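PDB 2DWU: glutamate racemase from Bacillus anthracis, which belongs to the Asp/Glu/hydantoin racemase family and folds as two alpha/beta halves, each around a parallel sheet, here with D-glutamic acid and a potassium ion bound. Local coordinates for residues 132-135 against 140-143; 36-41 against 62-67. All coordinates share one frame; numbering follows the deposited sequence. Where two conformers were deposited one is given.

Contact 1. Residues 132-135 against 140-143; sequences KALH and YLKV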
loop_
_atom_site.group_PDB
_atom_site.type_symbol
_atom_site.label_atom_id
_atom_site.label_comp_id
_atom_site.label_asym_id
_atom_site.label_seq_id
_atom_site.Cartn_x
_atom_site.Cartn_y
_atom_site.Cartn_z
ATOM N N LYS B 132 -8.024 -17.412 -0.324
ATOM C CA LYS B 132 -8.425 -17.169 -1.702
ATOM C C LYS B 132 -7.848 -15.864 -2.241
ATOM O O LYS B 132 -7.383 -15.820 -3.373
ATOM C CB LYS B 132 -9.941 -17.175 -1.834
ATOM C CG LYS B 132 -10.507 -18.568 -1.567
ATOM C CD LYS B 132 -11.940 -18.679 -1.956
ATOM C CE LYS B 132 -12.841 -17.861 -1.083
ATOM N NZ LYS B 132 -14.251 -17.927 -1.619
ATOM N N ALA B 133 -7.854 -14.806 -1.429
ATOM C CA ALA B 133 -7.299 -13.540 -1.895
ATOM C C ALA B 133 -5.800 -13.633 -2.121
ATOM O O ALA B 133 -5.269 -13.085 -3.101
ATOM C CB ALA B 133 -7.602 -12.424 -0.881
ATOM N N LEU B 134 -5.115 -14.285 -1.191
ATOM C CA LEU B 134 -3.684 -14.434 -1.310
ATOM C C LEU B 134 -3.317 -15.237 -2.550
ATOM O O LEU B 134 -2.420 -14.835 -3.299
ATOM C CB LEU B 134 -3.110 -15.096 -0.056
ATOM C CG LEU B 134 -3.019 -14.126 1.146
ATOM C CD1 LEU B 134 -2.860 -14.899 2.468
ATOM C CD2 LEU B 134 -1.832 -13.193 0.895
ATOM N N HIS B 135 -4.020 -16.340 -2.776
ATOM C CA HIS B 135 -3.703 -17.183 -3.932
ATOM C C HIS B 135 -4.051 -16.574 -5.260
ATOM O O HIS B 135 -3.440 -16.917 -6.271
ATOM C CB HIS B 135 -4.350 -18.561 -3.765
ATOM C CG HIS B 135 -3.612 -19.425 -2.801
ATOM N ND1 HIS B 135 -4.192 -20.504 -2.173
ATOM C CD2 HIS B 135 -2.344 -19.353 -2.334
ATOM C CE1 HIS B 135 -3.312 -21.058 -1.354
ATOM N NE2 HIS B 135 -2.184 -20.380 -1.433
ATOM N N TYR B 140 1.637 -19.665 -5.225
ATOM C CA TYR B 140 2.677 -20.354 -4.453
ATOM C C TYR B 140 2.996 -19.791 -3.075
ATOM O O TYR B 140 4.167 -19.580 -2.702
ATOM C CB TYR B 140 3.951 -20.437 -5.297
ATOM C CG TYR B 140 3.677 -20.940 -6.698
ATOM C CD1 TYR B 140 3.776 -20.079 -7.794
ATOM C CD2 TYR B 140 3.294 -22.265 -6.926
ATOM C CE1 TYR B 140 3.500 -20.527 -9.094
ATOM C CE2 TYR B 140 3.017 -22.724 -8.217
ATOM C CZ TYR B 140 3.124 -21.845 -9.294
ATOM O OH TYR B 140 2.865 -22.280 -10.575
ATOM N N LEU B 141 1.941 -19.504 -2.330
ATOM C CA LEU B 141 2.096 -19.021 -0.963
ATOM C C LEU B 141 1.481 -20.083 -0.075
ATOM O O LEU B 141 0.555 -20.781 -0.487
ATOM C CB LEU B 141 1.315 -17.719 -0.768
ATOM C CG LEU B 141 1.816 -16.475 -1.499
ATOM C CD1 LEU B 141 0.731 -15.387 -1.416
ATOM C CD2 LEU B 141 3.141 -15.987 -0.878
ATOM N N LYS B 142 2.017 -20.229 1.127
ATOM C CA LYS B 142 1.476 -21.172 2.088
ATOM C C LYS B 142 0.746 -20.276 3.094
ATOM O O LYS B 142 1.351 -19.353 3.666
ATOM C CB LYS B 142 2.594 -21.930 2.798
ATOM C CG LYS B 142 2.068 -22.985 3.763
ATOM C CD LYS B 142 1.138 -23.968 3.062
ATOM C CE LYS B 142 0.758 -25.123 4.005
ATOM N NZ LYS B 142 -0.289 -26.025 3.452
ATOM N N VAL B 143 -0.536 -20.542 3.301
ATOM C CA VAL B 143 -1.354 -19.730 4.196
ATOM C C VAL B 143 -1.898 -20.579 5.328
ATOM O O VAL B 143 -2.495 -21.639 5.096
ATOM C CB VAL B 143 -2.555 -19.089 3.427
ATOM C CG1 VAL B 143 -3.330 -18.079 4.332
ATOM C CG2 VAL B 143 -2.046 -18.360 2.160
#
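In His135 the ring carbon CG lies beside the backbone N and opposite the carbonyl carbon (chi1 -77°), a setting that carries the imidazole off the helix toward the chain leading into the next strand, where NE2 donates a hydrogen bond to the O of Leu141 (2.9 Å). The bond is nearly straight at hydrogen (161°), and the acceptor lies close to the ring plane, so the imidazole meets the carbonyl with its edge. Seen from the carbonyl, the donor comes from above, 37° out of its plane, and not along a lone pair. Because NE2 is the donor, this nitrogen carries a proton, and the bond fixes how the ring is turned.

The apolar part of the contact centres on Leu134, with Leu141 and Val143 opposite it. Leu134 CD1 rests against both methyls of Val143, 3.6 Å from CG2 and 3.7 Å from CG1, the two side chains meeting at a slant. Leu141 crosses Leu134 at roughly a right angle: its CD1 sits 4.1 Å from Leu134 CB and also approaches the helix backbone, 3.7 Å from Leu134 O. Leu141 and Val143 point toward the helix while Lys142 between them points away, the alternation of an extended chain.

His135 O also accepts a hydrogen bond from Lys32 of the second subunit. Helix 129-137 stands just before strand 142-147, and both belong to the beta-alpha-beta crossover that starts from strand 115-120, the neighbour to which Lys142 bonds through its backbone at Ile116. Leu134 also packs on Ala104 and Ile108 of helix 100-110, and Leu141 reaches Ile108 as well, so that helix packs against both segments, beside strand 142-147, the outermost strand of its sheet within this chain.

Contact 2. Residues 36-41 against 62-67; sequences CYIGDN and VEFLKQ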
loop_
_atom_site.group_PDB
_atom_site.type_symbol
_atom_site.label_atom_id
_atom_site.label_comp_id
_atom_site.label_asym_id
_atom_site.label_seq_id
_atom_site.Cartn_x
_atom_site.Cartn_y
_atom_site.Cartn_z
ATOM N N CYS B 36 -18.283 8.992 7.807
ATOM C CA CYS B 36 -19.661 8.771 8.265
ATOM C C CYS B 36 -19.624 7.283 8.610
ATOM O O CYS B 36 -19.613 6.435 7.720
ATOM C CB CYS B 36 -20.676 9.007 7.155
ATOM S SG CYS B 36 -22.363 8.818 7.746
ATOM N N TYR B 37 -19.600 6.996 9.904
ATOM C CA TYR B 37 -19.471 5.634 10.419
ATOM C C TYR B 37 -20.692 5.061 11.085
ATOM O O TYR B 37 -21.359 5.766 11.824
ATOM C CB TYR B 37 -18.353 5.681 11.469
ATOM C CG TYR B 37 -17.972 4.375 12.135
ATOM C CD1 TYR B 37 -16.777 3.726 11.794
ATOM C CD2 TYR B 37 -18.757 3.830 13.142
ATOM C CE1 TYR B 37 -16.367 2.553 12.465
ATOM C CE2 TYR B 37 -18.358 2.637 13.822
ATOM C CZ TYR B 37 -17.153 2.021 13.467
ATOM O OH TYR B 37 -16.718 0.889 14.145
ATOM N N ILE B 38 -20.978 3.786 10.827
ATOM C CA ILE B 38 -22.099 3.119 11.484
ATOM C C ILE B 38 -21.592 1.802 12.082
ATOM O O ILE B 38 -20.944 1.006 11.378
ATOM C CB ILE B 38 -23.292 2.819 10.497
ATOM C CG1 ILE B 38 -24.310 1.892 11.185
ATOM C CG2 ILE B 38 -22.801 2.183 9.199
ATOM C CD1 ILE B 38 -24.956 2.494 12.432
ATOM N N GLY B 39 -21.846 1.610 13.377
ATOM C CA GLY B 39 -21.452 0.374 14.056
ATOM C C GLY B 39 -22.720 -0.275 14.568
ATOM O O GLY B 39 -23.521 0.380 15.263
ATOM N N ASP B 40 -22.929 -1.551 14.233
ATOM C CA ASP B 40 -24.158 -2.256 14.641
ATOM C C ASP B 40 -24.000 -2.930 16.001
ATOM O O ASP B 40 -24.247 -4.136 16.147
ATOM C CB ASP B 40 -24.503 -3.291 13.567
ATOM C CG ASP B 40 -25.919 -3.878 13.703
ATOM O OD1 ASP B 40 -26.738 -3.314 14.454
ATOM O OD2 ASP B 40 -26.196 -4.904 13.022
ATOM N N ASN B 41 -23.640 -2.148 17.015
ATOM C CA ASN B 41 -23.402 -2.725 18.326
ATOM C C ASN B 41 -24.532 -3.578 18.895
ATOM O O ASN B 41 -24.277 -4.543 19.628
ATOM C CB ASN B 41 -23.048 -1.629 19.325
ATOM C CG ASN B 41 -21.770 -0.927 18.960
ATOM O OD1 ASN B 41 -21.751 -0.066 18.078
ATOM N ND2 ASN B 41 -20.684 -1.305 19.619
ATOM N N VAL B 62 -25.934 -0.442 4.913
ATOM C CA VAL B 62 -25.692 0.278 3.658
ATOM C C VAL B 62 -26.892 1.184 3.352
ATOM O O VAL B 62 -26.716 2.305 2.878
ATOM C CB VAL B 62 -25.451 -0.689 2.476
ATOM C CG1 VAL B 62 -25.445 0.081 1.138
ATOM C CG2 VAL B 62 -24.112 -1.398 2.667
ATOM N N GLU B 63 -28.101 0.705 3.639
ATOM C CA GLU B 63 -29.298 1.507 3.398
ATOM C C GLU B 63 -29.252 2.766 4.238
ATOM O O GLU B 63 -29.681 3.834 3.789
ATOM C CB GLU B 63 -30.575 0.714 3.720
ATOM C CG GLU B 63 -30.956 -0.257 2.618
ATOM C CD GLU B 63 -31.030 0.419 1.252
ATOM O OE1 GLU B 63 -31.870 1.334 1.088
ATOM O OE2 GLU B 63 -30.246 0.043 0.349
ATOM N N PHE B 64 -28.736 2.649 5.461
ATOM C CA PHE B 64 -28.604 3.799 6.327
ATOM C C PHE B 64 -27.586 4.777 5.745
ATOM O O PHE B 64 -27.830 5.990 5.682
ATOM C CB PHE B 64 -28.137 3.379 7.727
ATOM C CG PHE B 64 -27.729 4.541 8.593
ATOM C CD1 PHE B 64 -28.682 5.382 9.152
ATOM C CD2 PHE B 64 -26.381 4.832 8.796
ATOM C CE1 PHE B 64 -28.301 6.502 9.901
ATOM C CE2 PHE B 64 -25.990 5.943 9.540
ATOM C CZ PHE B 64 -26.956 6.783 10.095
ATOM N N LEU B 65 -26.431 4.263 5.330
ATOM C CA LEU B 65 -25.381 5.126 4.797
ATOM C C LEU B 65 -25.759 5.814 3.488
ATOM O O LEU B 65 -25.246 6.891 3.179
ATOM C CB LEU B 65 -24.081 4.318 4.616
ATOM C CG LEU B 65 -23.427 3.880 5.932
ATOM C CD1 LEU B 65 -22.210 2.968 5.631
ATOM C CD2 LEU B 65 -22.982 5.104 6.747
ATOM N N LYS B 66 -26.672 5.209 2.736
ATOM C CA LYS B 66 -27.091 5.772 1.454
ATOM C C LYS B 66 -27.834 7.089 1.608
ATOM O O LYS B 66 -28.076 7.790 0.621
ATOM C CB LYS B 66 -27.951 4.767 0.691
ATOM C CG LYS B 66 -27.153 3.788 -0.120
ATOM C CD LYS B 66 -28.051 2.697 -0.685
ATOM C CE LYS B 66 -27.348 1.965 -1.805
ATOM N NZ LYS B 66 -27.109 2.875 -2.970
ATOM N N GLN B 67 -28.192 7.431 2.841
ATOM C CA GLN B 67 -28.885 8.683 3.103
ATOM C C GLN B 67 -27.886 9.839 3.016
ATOM O O GLN B 67 -28.272 11.013 2.949
ATOM C CB GLN B 67 -29.542 8.628 4.483
ATOM C CG GLN B 67 -30.525 7.458 4.609
ATOM C CD GLN B 67 -31.157 7.363 5.993
ATOM O OE1 GLN B 67 -30.475 7.092 6.985
ATOM N NE2 GLN B 67 -32.469 7.601 6.065
#
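Ile38 and Leu65 make the close part of this interface. Cys36 and Ile38 were each modelled in two conformers, and the contacts given are those of one of them. In it the CG2 methyl of Ile38 sits against the branch of Leu65, 3.7 Å from CG and equally near CD1, with CD2 only slightly farther, so one methyl meets the whole isobutyl fork. Leu65 CD2 also lies over the strand backbone, 3.8 Å from Cys36 O. In the conformer described, Cys36 SG is anti to the backbone N (chi1 -177°), which places it 3.9 Å from Leu65 CD2. Phe64 is set a little farther off, its CD2 4.1 Å from Ile38 CB in an oblique approach, while the same ring meets Phe240 edge-to-face.

These pieces belong to a beta-alpha-beta crossover: strand 35-39 leads to helix 51-65, which passes over the intervening strand 9-14 before the chain enters strand 70-75. Val62, pointing away from strand 35-39, packs on Leu13 and Leu73, and Leu65 extends the apolar layer to Leu70 and Leu73.

Outside this hydrocarbon layer the two segments do not meet. Glu63, Lys66 and Gln67 are exposed, and none approaches the strand. Asp40 centres an inverse gamma turn just past the strand, buried but too far from residues 62-67 to touch them; it packs on Phe57 and Met61 earlier in the helix, and its carboxylate is bound by a salt bridge to Arg43 and hydrogen bonds to Tyr46 and Thr242.

Contacts 1 and 2 lie on opposite sides of the chain's centre, one in each sheet-based half: their centres are 32 Å apart, their nearest atoms about 20 Å, and the two do not touch. In contact 1 a helix leads into the strand it packs on; in contact 2 the strand comes first. The side chain of Ile38 in contact 2 is about 8 Å from the potassium ion and about 12 Å from D-glutamic acid, and touches neither. Through Asp40, however, the end of its strand is linked to one residue of the ligand pocket and one of the potassium site. Contact 1 instead borders the second subunit, which touches neither segment of contact 2.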